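Local coordinates for protein HpuA (Kingella denitrificans ATCC 33394, PDB 5EC6) that binds haemoglobin as a lipoprotein receptor of the bacterial outer membrane, probably as a step in acquiring haem iron from the host, at residues A[16-21]-A[107-112]; A[79-84]-A[114-119]; A[140-145]-A[182-187]. One frame throughout, in Å; residues are numbered along the deposited sequence.

Contact 1. Residues A[16-21]-A[107-112]; sequences IPVLRA and MQPLDS
Leu-19 grips the chain before and after Leu-110 with its backbone: its N donates to Pro-109 O at 2.8 Å, and its O accepts from Asp-111 N at 2.9 Å. This is a single parallel beta bridge, which fastens the N-terminal segment 16-21 to the exit of strand 104-109 at the surface of the beta-barrel receptor. Leu-19 O also takes a CA-H contact from Leu-110. Beside the bridge the Gln-108 side chain supplies another link: its NE2 lies 2.9 Å from Pro-17 O in an almost straight bond (169°), with the acceptor in the amide plane but the donor well above the plane of the proline carbonyl. The Leu-19 side chain crosses that of Gln-108 at about a right angle, its CB 3.6 Å from Gln-108 CD. Tyr-86 and Asn-87 also touch the Gln-108 side chain. The same leucine lies alongside Leu-110, pointing the same way, their CD2 methyls 3.8 Å apart. Val-18 divides its branches, CG2 leaning on the Pro-109 ring and CG1 settling 3.5 Å from Leu-110 C, while Ile-16 CG2 meets both Gln-108 CG and Pro-109 CD.

Farther along, the Asp-111 side chain reaches segment 16-21. Its CG sits between its own N and carbonyl carbon (chi1 56°), which carries the carboxylate toward Ala-21. The two oxygens are employed differently: OD1 is hydrogen-bonded to Tyr-81 OH; the Tyr-81 side chain, from strand 80-81, also touches Leu-19, Ala-21 and Leu-110. Asp-111 OD2 receives Ala-21 N at 2.9 Å from above the carboxylate plane, 58° out of it, and the Ala-21 CB comes within 3.4 Å of that same OD2.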
loop_
_atom_site.group_PDB
_atom_site.type_symbol
_atom_site.label_atom_id
_atom_site.label_comp_id
_atom_site.label_asym_id
_atom_site.label_seq_id
_atom_site.Cartn_x
_atom_site.Cartn_y
_atom_site.Cartn_z
ATOM N N ILE A 16 21.336 12.325 0.680
ATOM C CA ILE A 16 20.729 10.995 0.772
ATOM C C ILE A 16 21.690 9.997 0.141
ATOM O O ILE A 16 22.162 10.218 -0.945
ATOM C CB ILE A 16 19.336 10.963 0.114
ATOM C CG1 ILE A 16 18.428 12.008 0.795
ATOM C CG2 ILE A 16 18.705 9.575 0.257
ATOM C CD1 ILE A 16 17.268 12.513 -0.044
ATOM N N PRO A 17 21.992 8.900 0.829
ATOM C CA PRO A 17 22.892 7.914 0.272
ATOM C C PRO A 17 22.307 7.131 -0.898
ATOM O O PRO A 17 21.085 7.031 -1.028
ATOM C CB PRO A 17 23.171 6.980 1.439
ATOM C CG PRO A 17 22.103 7.227 2.425
ATOM C CD PRO A 17 21.640 8.620 2.228
ATOM N N VAL A 18 23.189 6.572 -1.725
ATOM C CA VAL A 18 22.788 5.814 -2.882
ATOM C C VAL A 18 22.479 4.421 -2.388
ATOM O O VAL A 18 23.274 3.819 -1.666
ATOM C CB VAL A 18 23.890 5.807 -3.976
ATOM C CG1 VAL A 18 23.552 4.827 -5.098
ATOM C CG2 VAL A 18 24.046 7.210 -4.521
ATOM N N LEU A 19 21.309 3.878 -2.774
ATOM C CA LEU A 19 20.946 2.564 -2.318
ATOM C C LEU A 19 21.473 1.475 -3.260
ATOM O O LEU A 19 21.180 1.469 -4.458
ATOM C CB LEU A 19 19.416 2.476 -2.216
ATOM C CG LEU A 19 18.847 1.174 -1.632
ATOM C CD1 LEU A 19 19.232 0.979 -0.182
ATOM C CD2 LEU A 19 17.335 1.128 -1.812
ATOM N N ARG A 20 22.249 0.551 -2.711
ATOM C CA ARG A 20 22.724 -0.584 -3.459
ATOM C C ARG A 20 21.773 -1.774 -3.458
ATOM O O ARG A 20 21.193 -2.132 -2.419
ATOM C CB ARG A 20 24.110 -1.027 -2.951
ATOM C CG ARG A 20 25.183 0.046 -3.180
ATOM C CD ARG A 20 26.581 -0.395 -2.694
ATOM N NE ARG A 20 26.523 -1.008 -1.368
ATOM C CZ ARG A 20 26.384 -0.359 -0.203
ATOM N NH1 ARG A 20 26.331 0.968 -0.135
ATOM N NH2 ARG A 20 26.320 -1.055 0.925
ATOM N N ALA A 21 21.719 -2.432 -4.597
ATOM C CA ALA A 21 20.889 -3.620 -4.753
ATOM C C ALA A 21 21.317 -4.736 -3.836
ATOM O O ALA A 21 22.520 -4.914 -3.538
ATOM C CB ALA A 21 20.904 -4.097 -6.160
ATOM N N MET A 107 12.920 11.035 -3.496
ATOM C CA MET A 107 13.106 9.613 -3.698
ATOM C C MET A 107 14.572 9.272 -3.501
ATOM O O MET A 107 15.454 10.111 -3.771
ATOM C CB MET A 107 12.678 9.240 -5.103
ATOM C CG MET A 107 11.224 9.623 -5.401
ATOM S SD MET A 107 10.656 9.168 -7.060
ATOM C CE MET A 107 10.557 7.401 -6.986
ATOM N N GLN A 108 14.849 8.080 -3.035
ATOM C CA GLN A 108 16.242 7.687 -2.814
ATOM C C GLN A 108 16.890 7.301 -4.103
ATOM O O GLN A 108 16.386 6.459 -4.851
ATOM C CB GLN A 108 16.344 6.554 -1.815
ATOM C CG GLN A 108 17.821 6.220 -1.468
ATOM C CD GLN A 108 18.009 5.202 -0.373
ATOM O OE1 GLN A 108 17.112 4.451 -0.005
ATOM N NE2 GLN A 108 19.236 5.145 0.171
ATOM N N PRO A 109 18.095 7.883 -4.413
ATOM C CA PRO A 109 18.793 7.376 -5.589
ATOM C C PRO A 109 19.331 5.971 -5.445
ATOM O O PRO A 109 19.699 5.563 -4.359
ATOM C CB PRO A 109 19.974 8.364 -5.744
ATOM C CG PRO A 109 20.215 8.815 -4.387
ATOM C CD PRO A 109 18.878 8.878 -3.678
ATOM N N LEU A 110 19.367 5.240 -6.550
ATOM C CA LEU A 110 19.772 3.840 -6.590
ATOM C C LEU A 110 21.096 3.658 -7.336
ATOM O O LEU A 110 21.435 4.439 -8.215
ATOM C CB LEU A 110 18.734 2.978 -7.314
ATOM C CG LEU A 110 17.291 3.144 -6.775
ATOM C CD1 LEU A 110 16.345 2.302 -7.607
ATOM C CD2 LEU A 110 17.230 2.774 -5.290
ATOM N N ASP A 111 21.759 2.563 -7.037
ATOM C CA ASP A 111 22.975 2.163 -7.779
ATOM C C ASP A 111 22.860 2.234 -9.305
ATOM O O ASP A 111 23.823 2.632 -9.962
ATOM C CB ASP A 111 23.491 0.802 -7.316
ATOM C CG ASP A 111 22.460 -0.321 -7.402
ATOM O OD1 ASP A 111 21.310 -0.082 -7.823
ATOM O OD2 ASP A 111 22.845 -1.451 -7.046
ATOM N N SER A 112 21.694 1.883 -9.852
ATOM C CA SER A 112 21.375 1.870 -11.292
ATOM C C SER A 112 21.191 3.255 -11.943
ATOM O O SER A 112 21.081 3.356 -13.195
ATOM C CB SER A 112 20.057 1.111 -11.494
ATOM O OG SER A 112 19.059 1.866 -10.811
#

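Contact 2. Residues A[79-84]-A[114-119]; sequences KYYDFG and GKMIAC
Tyr-81 and Phe-83 receive the Met-116 side chain in turn, SD at the first and CE at the second, in a buried contact that seats the four-stranded antiparallel sheet ending in strand 80-81 against the strands of the beta barrel. The sulfur contact is with the tyrosine: Met-116 SD lies 5.2 Å from the Tyr-81 ring centroid, 49° off the ring normal, an oblique Met-aromatic pairing. SD also presses on the base of that side chain, 3.7 Å from Tyr-81 CB.

The remaining contacts are apolar. The methionine is fully extended, and its last torsion (chi3 175°) sends CE straight on to the phenylalanine, where it rests 3.8 Å from Phe-83 CE1. The two side chains cross at about a right angle. Two residues along the strand, Ala-118 CB meets the edge of the same ring near its plane, 3.6 Å from Phe-83 CD1. Tyr-73 of strand 65-74 packs on both Met-116 and Phe-83, and Gln-137 of strand 136-142 touches Phe-83 and Ala-118.

Polar groups bond to residues outside the two segments, the Asp-82 carbonyl to Asn-87 ND2. The interface itself thus depends on dispersion and the polarisable thioether, while the bond from the hydroxyl to Asp-111 restrains the far end of the tyrosine.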
loop_
_atom_site.group_PDB
_atom_site.type_symbol
_atom_site.label_atom_id
_atom_site.label_comp_id
_atom_site.label_asym_id
_atom_site.label_seq_id
_atom_site.Cartn_x
_atom_site.Cartn_y
_atom_site.Cartn_z
ATOM N N LYS A 79 16.595 -5.894 -10.444
ATOM C CA LYS A 79 17.449 -5.663 -9.237
ATOM C C LYS A 79 16.515 -5.651 -8.019
ATOM O O LYS A 79 15.401 -5.160 -8.105
ATOM C CB LYS A 79 18.217 -4.368 -9.300
ATOM C CG LYS A 79 19.209 -4.242 -10.469
ATOM C CD LYS A 79 20.325 -5.238 -10.318
ATOM C CE LYS A 79 21.466 -5.002 -11.326
ATOM N NZ LYS A 79 21.114 -5.347 -12.716
ATOM N N TYR A 80 17.002 -6.158 -6.899
ATOM C CA TYR A 80 16.258 -6.191 -5.640
ATOM C C TYR A 80 16.730 -5.135 -4.655
ATOM O O TYR A 80 17.934 -4.864 -4.525
ATOM C CB TYR A 80 16.423 -7.548 -4.976
ATOM C CG TYR A 80 15.759 -8.721 -5.640
ATOM C CD1 TYR A 80 16.405 -9.443 -6.644
ATOM C CD2 TYR A 80 14.512 -9.145 -5.257
ATOM C CE1 TYR A 80 15.803 -10.516 -7.234
ATOM C CE2 TYR A 80 13.922 -10.235 -5.818
ATOM C CZ TYR A 80 14.577 -10.945 -6.802
ATOM O OH TYR A 80 14.006 -12.033 -7.388
ATOM N N TYR A 81 15.779 -4.538 -3.955
ATOM C CA TYR A 81 16.036 -3.470 -2.992
ATOM C C TYR A 81 15.317 -3.680 -1.676
ATOM O O TYR A 81 14.190 -4.179 -1.645
ATOM C CB TYR A 81 15.672 -2.087 -3.537
ATOM C CG TYR A 81 16.496 -1.744 -4.777
ATOM C CD1 TYR A 81 17.810 -1.239 -4.640
ATOM C CD2 TYR A 81 16.029 -2.039 -6.048
ATOM C CE1 TYR A 81 18.589 -1.015 -5.769
ATOM C CE2 TYR A 81 16.811 -1.801 -7.194
ATOM C CZ TYR A 81 18.089 -1.314 -7.038
ATOM O OH TYR A 81 18.812 -1.067 -8.180
ATOM N N ASP A 82 15.973 -3.333 -0.572
ATOM C CA ASP A 82 15.242 -3.412 0.686
ATOM C C ASP A 82 14.446 -2.156 0.957
ATOM O O ASP A 82 14.645 -1.097 0.359
ATOM C CB ASP A 82 16.141 -3.859 1.858
ATOM C CG ASP A 82 17.473 -3.165 1.886
ATOM O OD1 ASP A 82 17.553 -2.036 1.424
ATOM O OD2 ASP A 82 18.442 -3.781 2.384
ATOM N N PHE A 83 13.474 -2.303 1.846
ATOM C CA PHE A 83 12.756 -1.187 2.396
ATOM C C PHE A 83 13.543 -0.708 3.616
ATOM O O PHE A 83 13.727 -1.463 4.569
ATOM C CB PHE A 83 11.356 -1.605 2.795
ATOM C CG PHE A 83 10.508 -2.043 1.622
ATOM C CD1 PHE A 83 10.025 -1.102 0.724
ATOM C CD2 PHE A 83 10.215 -3.409 1.396
ATOM C CE1 PHE A 83 9.232 -1.497 -0.383
ATOM C CE2 PHE A 83 9.435 -3.788 0.305
ATOM C CZ PHE A 83 8.948 -2.844 -0.574
ATOM N N GLY A 84 14.035 0.503 3.575
ATOM C CA GLY A 84 14.833 0.958 4.719
ATOM C C GLY A 84 14.543 2.370 5.100
ATOM O O GLY A 84 13.477 2.909 4.836
ATOM N N GLY A 114 18.414 4.774 -11.113
ATOM C CA GLY A 114 17.006 4.946 -10.840
ATOM C C GLY A 114 16.780 5.588 -9.486
ATOM O O GLY A 114 17.701 6.047 -8.810
ATOM N N LYS A 115 15.505 5.641 -9.077
ATOM C CA LYS A 115 15.165 6.120 -7.738
ATOM C C LYS A 115 14.026 5.234 -7.194
ATOM O O LYS A 115 13.299 4.630 -7.964
ATOM C CB LYS A 115 14.690 7.575 -7.714
ATOM C CG LYS A 115 15.623 8.562 -8.416
ATOM C CD LYS A 115 15.070 9.971 -8.342
ATOM C CE LYS A 115 15.905 10.982 -9.126
ATOM N NZ LYS A 115 17.327 10.914 -8.727
ATOM N N MET A 116 13.877 5.264 -5.879
ATOM C CA MET A 116 12.809 4.485 -5.210
ATOM C C MET A 116 12.213 5.202 -4.042
ATOM O O MET A 116 12.859 5.904 -3.277
ATOM C CB MET A 116 13.377 3.143 -4.775
ATOM C CG MET A 116 12.395 2.217 -4.070
ATOM S SD MET A 116 13.263 0.725 -3.609
ATOM C CE MET A 116 12.003 -0.144 -2.665
ATOM N N ILE A 117 10.905 5.001 -3.844
ATOM C CA ILE A 117 10.293 5.384 -2.583
ATOM C C ILE A 117 9.163 4.389 -2.239
ATOM O O ILE A 117 8.578 3.742 -3.143
ATOM C CB ILE A 117 9.714 6.790 -2.698
ATOM C CG1 ILE A 117 9.464 7.386 -1.281
ATOM C CG2 ILE A 117 8.495 6.802 -3.576
ATOM C CD1 ILE A 117 9.396 8.863 -1.187
ATOM N N ALA A 118 8.914 4.249 -0.934
ATOM C CA ALA A 118 7.844 3.409 -0.401
ATOM C C ALA A 118 7.235 4.085 0.817
ATOM O O ALA A 118 7.731 5.108 1.319
ATOM C CB ALA A 118 8.365 2.046 -0.067
ATOM N N CYS A 119 6.102 3.580 1.280
ATOM C CA CYS A 119 5.452 4.188 2.475
ATOM C C CYS A 119 6.359 4.199 3.713
ATOM O O CYS A 119 7.086 3.225 3.976
ATOM C CB CYS A 119 4.239 3.411 2.911
ATOM S SG CYS A 119 2.985 4.398 3.860
#

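Contact 3. Residues A[140-145]-A[182-187]; sequences AWMSPS and LRVKND
Met-142 stretches from the end of strand 136-142 to Val-184 and Asp-187, at the end of strand 174-185 and in the turn after it. The two strands run nearly parallel, their short segments 18° apart with axes 8.5 Å from each other, and meet through side chains that point toward each other, consistent with packing across the interior of a curled, barrel-like sheet. From CB the methionine runs extended toward the other strand, with CG anti to the backbone N (chi1 176°). Its SD then arrives 3.5 Å from Asp-187 OD1, the two side chains crossing at about a right angle. There the chain bends: chi3 of -84° swings CE aside to the valine, where it rests 3.7 Å from Val-184 CG1. The same methyl stays 3.7 Å from Asp-187 OD1, bridging an apolar and a polar neighbour.

Val-184 touches both Ala-140 and Met-142. While CG1 takes the methionine tip, CG2 packs 3.7 Å from Ala-140 CB. The alanine methyl also meets the end of Leu-182, whose CD2 approaches it at 4.1 Å and the Ala-140 N at 3.8 Å. Val-148 of strand 148-154 touches both Met-142 and Val-184, and Lys-115 of strand 115-118 lies against Met-142 and Asp-187.

Asp-187 OD1 has a long, weak ion pair with Lys-146 NZ. Between the strands, then, the chemistry grades from aliphatic at Ala-140 and Leu-182 to a thioether set beside a carboxylate; CE, the slightly positive methyl of that thioether, lies close enough to the carboxylate oxygen for a weak electrostatic attraction, while SD beside it probably adds little.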
loop_
_atom_site.group_PDB
_atom_site.type_symbol
_atom_site.label_atom_id
_atom_site.label_comp_id
_atom_site.label_asym_id
_atom_site.label_seq_id
_atom_site.Cartn_x
_atom_site.Cartn_y
_atom_site.Cartn_z
ATOM N N ALA A 140 6.922 3.602 -5.560
ATOM C CA ALA A 140 7.270 3.786 -6.979
ATOM C C ALA A 140 8.737 3.561 -7.162
ATOM O O ALA A 140 9.545 3.898 -6.267
ATOM C CB ALA A 140 6.931 5.183 -7.449
ATOM N N TRP A 141 9.074 3.052 -8.348
ATOM C CA TRP A 141 10.444 2.985 -8.813
ATOM C C TRP A 141 10.539 3.831 -10.088
ATOM O O TRP A 141 9.637 3.812 -10.939
ATOM C CB TRP A 141 10.823 1.556 -9.075
ATOM C CG TRP A 141 12.176 1.304 -9.731
ATOM C CD1 TRP A 141 13.355 1.055 -9.111
ATOM C CD2 TRP A 141 12.429 1.176 -11.152
ATOM N NE1 TRP A 141 14.358 0.806 -10.044
ATOM C CE2 TRP A 141 13.797 0.858 -11.307
ATOM C CE3 TRP A 141 11.637 1.323 -12.286
ATOM C CZ2 TRP A 141 14.375 0.674 -12.559
ATOM C CZ3 TRP A 141 12.215 1.087 -13.547
ATOM C CH2 TRP A 141 13.568 0.775 -13.656
ATOM N N MET A 142 11.633 4.566 -10.190
ATOM C CA MET A 142 11.924 5.346 -11.406
ATOM C C MET A 142 13.177 4.787 -12.053
ATOM O O MET A 142 14.164 4.584 -11.353
ATOM C CB MET A 142 12.098 6.809 -11.066
ATOM C CG MET A 142 12.499 7.644 -12.276
ATOM S SD MET A 142 12.930 9.337 -11.801
ATOM C CE MET A 142 11.249 9.848 -11.837
ATOM N N SER A 143 13.137 4.577 -13.369
ATOM C CA SER A 143 14.329 4.123 -14.111
ATOM C C SER A 143 15.342 5.272 -14.308
ATOM O O SER A 143 15.009 6.462 -14.131
ATOM C CB SER A 143 13.972 3.516 -15.467
ATOM O OG SER A 143 13.689 4.519 -16.406
ATOM N N PRO A 144 16.603 4.890 -14.606
ATOM C CA PRO A 144 17.552 5.920 -15.047
ATOM C C PRO A 144 17.036 6.721 -16.244
ATOM O O PRO A 144 17.376 7.914 -16.376
ATOM C CB PRO A 144 18.817 5.119 -15.365
ATOM C CG PRO A 144 18.466 3.703 -15.315
ATOM C CD PRO A 144 17.233 3.570 -14.485
ATOM N N SER A 145 16.199 6.116 -17.067
ATOM C CA SER A 145 15.529 6.873 -18.152
ATOM C C SER A 145 14.324 7.740 -17.767
ATOM O O SER A 145 13.719 8.375 -18.629
ATOM C CB SER A 145 15.242 5.957 -19.330
ATOM O OG SER A 145 14.265 4.982 -18.992
ATOM N N LEU A 182 -0.141 8.112 -4.174
ATOM C CA LEU A 182 1.227 8.500 -4.522
ATOM C C LEU A 182 1.339 8.622 -6.034
ATOM O O LEU A 182 0.954 7.726 -6.795
ATOM C CB LEU A 182 2.212 7.462 -4.003
ATOM C CG LEU A 182 3.640 7.561 -4.583
ATOM C CD1 LEU A 182 4.267 8.692 -3.817
ATOM C CD2 LEU A 182 4.436 6.267 -4.416
ATOM N N ARG A 183 1.929 9.749 -6.476
ATOM C CA ARG A 183 2.336 9.919 -7.844
ATOM C C ARG A 183 3.838 10.342 -7.846
ATOM O O ARG A 183 4.426 10.614 -6.787
ATOM C CB ARG A 183 1.486 10.994 -8.549
ATOM C CG ARG A 183 -0.051 10.656 -8.731
ATOM C CD ARG A 183 -0.761 11.822 -9.372
ATOM N NE ARG A 183 -1.993 11.517 -10.118
ATOM C CZ ARG A 183 -3.060 12.302 -10.185
ATOM N NH1 ARG A 183 -3.166 13.471 -9.476
ATOM N NH2 ARG A 183 -4.113 11.856 -10.851
ATOM N N VAL A 184 4.442 10.336 -9.030
ATOM C CA VAL A 184 5.799 10.883 -9.209
ATOM C C VAL A 184 5.699 12.067 -10.159
ATOM O O VAL A 184 5.184 11.934 -11.270
ATOM C CB VAL A 184 6.781 9.830 -9.728
ATOM C CG1 VAL A 184 8.142 10.526 -9.928
ATOM C CG2 VAL A 184 6.917 8.688 -8.765
ATOM N N LYS A 185 6.126 13.223 -9.679
ATOM C CA LYS A 185 6.173 14.427 -10.514
ATOM C C LYS A 185 7.562 15.018 -10.412
ATOM O O LYS A 185 8.023 15.309 -9.309
ATOM C CB LYS A 185 5.192 15.470 -10.008
ATOM C CG LYS A 185 5.459 16.866 -10.602
ATOM C CD LYS A 185 4.302 17.823 -10.351
ATOM C CE LYS A 185 4.253 18.257 -8.897
ATOM N NZ LYS A 185 3.033 19.068 -8.714
ATOM N N ASN A 186 8.242 15.180 -11.549
ATOM C CA ASN A 186 9.519 15.913 -11.534
ATOM C C ASN A 186 10.466 15.428 -10.477
ATOM O O ASN A 186 10.861 16.195 -9.577
ATOM C CB ASN A 186 9.270 17.396 -11.261
ATOM C CG ASN A 186 8.835 18.139 -12.491
ATOM O OD1 ASN A 186 7.855 18.890 -12.458
ATOM N ND2 ASN A 186 9.558 17.933 -13.593
ATOM N N ASP A 187 10.835 14.167 -10.583
ATOM C CA ASP A 187 11.821 13.550 -9.702
ATOM C C ASP A 187 11.434 13.411 -8.209
ATOM O O ASP A 187 12.197 12.818 -7.418
ATOM C CB ASP A 187 13.213 14.236 -9.866
ATOM C CG ASP A 187 14.069 13.579 -10.935
ATOM O OD1 ASP A 187 13.534 12.756 -11.715
ATOM O OD2 ASP A 187 15.284 13.886 -10.995
#

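From the N terminus, contact 1 closes first in chain order, joining residues 16-21 to 107-112 and enclosing the whole four-stranded sheet from strand 29-31 to strand 80-81. Contact 2 starts within that span, at 79-84, but ends beyond it at 114-119, so the two loops cross; Tyr-81 and Asp-111 join them directly through a side-chain bond. Contact 3 follows in series, linking 140-145 to 182-187 after both have closed. Strand 115-118 connects all three: it pairs antiparallel with strand 104-109 of contact 1 and with strand 136-142 of contact 3. The N-terminal segment, the four-stranded sheet and the barrel strands are thereby tied together on one side of the molecule.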